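Local coordinates for uncharacterized protein (Bacillus thuringiensis serovar kurstaki, PDB 4XE7) that is a plasmid-segregation-type bacterial actin (ParM), probably assembling into nucleotide-dependent cytoskeletal filaments that move DNA apart, at residues P129-M134 with E169-E174. Residues are numbered along the deposited sequence; the frame is centred on the assembly and turned at random.
Sequences PLFTSM and EMLYGE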
loop_
_atom_site.group_PDB
_atom_site.type_symbol
_atom_site.label_atom_id
_atom_site.label_comp_id
_atom_site.label_asym_id
_atom_site.label_seq_id
_atom_site.Cartn_x
_atom_site.Cartn_y
_atom_site.Cartn_z
ATOM N N PRO A 129 -9.857 -8.126 9.067
ATOM C CA PRO A 129 -8.746 -7.179 8.917
ATOM C C PRO A 129 -9.194 -5.727 8.767
ATOM O O PRO A 129 -8.490 -4.836 9.243
ATOM C CB PRO A 129 -8.043 -7.661 7.647
ATOM C CG PRO A 129 -8.377 -9.137 7.601
ATOM C CD PRO A 129 -9.803 -9.183 8.045
ATOM N N LEU A 130 -10.336 -5.487 8.142
ATOM C CA LEU A 130 -10.837 -4.116 8.017
ATOM C C LEU A 130 -11.127 -3.513 9.393
ATOM O O LEU A 130 -10.643 -2.429 9.712
ATOM C CB LEU A 130 -12.094 -4.078 7.133
ATOM C CG LEU A 130 -12.986 -2.837 7.232
ATOM C CD1 LEU A 130 -12.367 -1.641 6.473
ATOM C CD2 LEU A 130 -14.382 -3.110 6.724
ATOM N N PHE A 131 -11.912 -4.213 10.211
ATOM C CA PHE A 131 -12.258 -3.699 11.540
ATOM C C PHE A 131 -11.020 -3.563 12.405
ATOM O O PHE A 131 -10.894 -2.620 13.186
ATOM C CB PHE A 131 -13.276 -4.603 12.240
ATOM C CG PHE A 131 -14.648 -4.534 11.643
ATOM C CD1 PHE A 131 -15.125 -3.353 11.108
ATOM C CD2 PHE A 131 -15.464 -5.653 11.614
ATOM C CE1 PHE A 131 -16.404 -3.287 10.555
ATOM C CE2 PHE A 131 -16.737 -5.594 11.062
ATOM C CZ PHE A 131 -17.208 -4.417 10.535
ATOM N N THR A 132 -10.104 -4.508 12.253
ATOM C CA THR A 132 -8.856 -4.466 12.999
ATOM C C THR A 132 -8.045 -3.238 12.607
ATOM O O THR A 132 -7.450 -2.581 13.474
ATOM C CB THR A 132 -8.024 -5.747 12.777
ATOM O OG1 THR A 132 -8.762 -6.869 13.270
ATOM C CG2 THR A 132 -6.693 -5.666 13.505
ATOM N N SER A 133 -8.032 -2.908 11.314
ATOM C CA SER A 133 -7.272 -1.742 10.863
ATOM C C SER A 133 -7.863 -0.461 11.470
ATOM O O SER A 133 -7.118 0.421 11.932
ATOM C CB SER A 133 -7.238 -1.654 9.328
ATOM O OG SER A 133 -8.463 -1.161 8.795
ATOM N N MET A 134 -9.194 -0.375 11.494
ATOM C CA MET A 134 -9.890 0.733 12.156
ATOM C C MET A 134 -9.509 0.845 13.631
ATOM O O MET A 134 -9.320 1.942 14.152
ATOM C CB MET A 134 -11.412 0.562 12.070
ATOM C CG MET A 134 -12.026 0.744 10.707
ATOM S SD MET A 134 -13.808 0.412 10.752
ATOM C CE MET A 134 -14.193 0.787 9.030
ATOM N N GLU A 169 -24.577 -1.084 4.013
ATOM C CA GLU A 169 -25.588 -1.631 4.922
ATOM C C GLU A 169 -25.030 -2.762 5.771
ATOM O O GLU A 169 -25.397 -2.931 6.938
ATOM C CB GLU A 169 -26.801 -2.134 4.124
ATOM C CG GLU A 169 -27.993 -1.202 4.134
ATOM C CD GLU A 169 -28.544 -0.992 5.532
ATOM O OE1 GLU A 169 -28.454 -1.930 6.358
ATOM O OE2 GLU A 169 -29.066 0.110 5.803
ATOM N N MET A 170 -24.161 -3.554 5.155
ATOM C CA MET A 170 -23.386 -4.568 5.845
ATOM C C MET A 170 -22.587 -3.937 6.992
ATOM O O MET A 170 -22.500 -4.501 8.084
ATOM C CB MET A 170 -22.452 -5.266 4.848
ATOM C CG MET A 170 -21.622 -6.425 5.394
ATOM S SD MET A 170 -20.409 -6.995 4.169
ATOM C CE MET A 170 -20.672 -8.763 4.255
ATOM N N LEU A 171 -22.043 -2.744 6.746
ATOM C CA LEU A 171 -21.120 -2.097 7.689
ATOM C C LEU A 171 -21.767 -1.209 8.758
ATOM O O LEU A 171 -21.173 -0.978 9.812
ATOM C CB LEU A 171 -20.110 -1.252 6.913
ATOM C CG LEU A 171 -19.294 -2.024 5.885
ATOM C CD1 LEU A 171 -18.297 -1.095 5.213
ATOM C CD2 LEU A 171 -18.561 -3.162 6.576
ATOM N N TYR A 172 -22.960 -0.692 8.486
ATOM C CA TYR A 172 -23.616 0.200 9.435
ATOM C C TYR A 172 -23.801 -0.493 10.776
ATOM O O TYR A 172 -24.018 -1.703 10.835
ATOM C CB TYR A 172 -24.975 0.667 8.908
ATOM C CG TYR A 172 -24.905 1.594 7.715
ATOM C CD1 TYR A 172 -23.824 2.449 7.535
ATOM C CD2 TYR A 172 -25.927 1.616 6.772
ATOM C CE1 TYR A 172 -23.761 3.301 6.443
ATOM C CE2 TYR A 172 -25.876 2.460 5.685
ATOM C CZ TYR A 172 -24.792 3.300 5.522
ATOM O OH TYR A 172 -24.740 4.140 4.436
ATOM N N GLY A 173 -23.702 0.276 11.852
ATOM C CA GLY A 173 -23.919 -0.268 13.173
ATOM C C GLY A 173 -22.722 -0.159 14.089
ATOM O O GLY A 173 -21.769 0.592 13.841
ATOM N N GLU A 174 -22.782 -0.927 15.166
ATOM C CA GLU A 174 -21.789 -0.858 16.211
ATOM C C GLU A 174 -20.903 -2.092 16.146
ATOM O O GLU A 174 -21.381 -3.178 15.845
ATOM C CB GLU A 174 -22.470 -0.734 17.572
ATOM C CG GLU A 174 -21.549 -0.287 18.689
ATOM C CD GLU A 174 -22.239 -0.273 20.037
ATOM O OE1 GLU A 174 -21.857 -1.090 20.903
ATOM O OE2 GLU A 174 -23.158 0.555 20.226
#
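Leu130 and Phe131, neighbours on the helix 123-140, both meet one methyl group, CD2 of Leu171, in the last turn of the helix 164-171. Leu130 carries the tighter touch: its CB points at the other segment, and with CG anti to the backbone N (chi1 162°) its CD2 comes 4.2 Å from Leu171 CD2. The two leucine side chains pass each other at a slant, and both also rest on Phe150 of the strand 145-154, which joins them into one apolar cluster. Phe131 leaves its helix in a different direction, yet the length of the ring carries CZ to 4.4 Å from the same Leu171 CD2; the methyl lies oblique to the ring. His175 meets that ring too, with the planes inclined by about 30°, and its NE2 is hydrogen-bonded to Leu171 O, tying the end of the helix 164-171 to the strand that follows. Two residues after Phe131, Ser133 turns its hydroxyl back to its own helix: OG donates to Leu130 O at 2.7 Å, with an angle of 130° at the oxygen and the donor slightly off the carbonyl plane. Met134 N also donates to Leu130 O, at 3.1 Å, so two bonds hold that buried carbonyl. Met134 points its CB toward 169-174 but stops short of the contact, resting on Val148, Phe150, Ile191 and Ile193. The contact is thus purely apolar and small, 101 Å² counting both sides; the nearest CA atoms, those of Phe131 and Leu171, are 9.8 Å apart, so side chains alone bridge the gap. Its three residues are buried where the helix 123-140, packed on the strands of the eight-stranded sheet, meets the last turn of the helix 164-171, just before the chain enters the strand 173-179, an alpha/beta core consistent with the actin-like fold of ParM proteins.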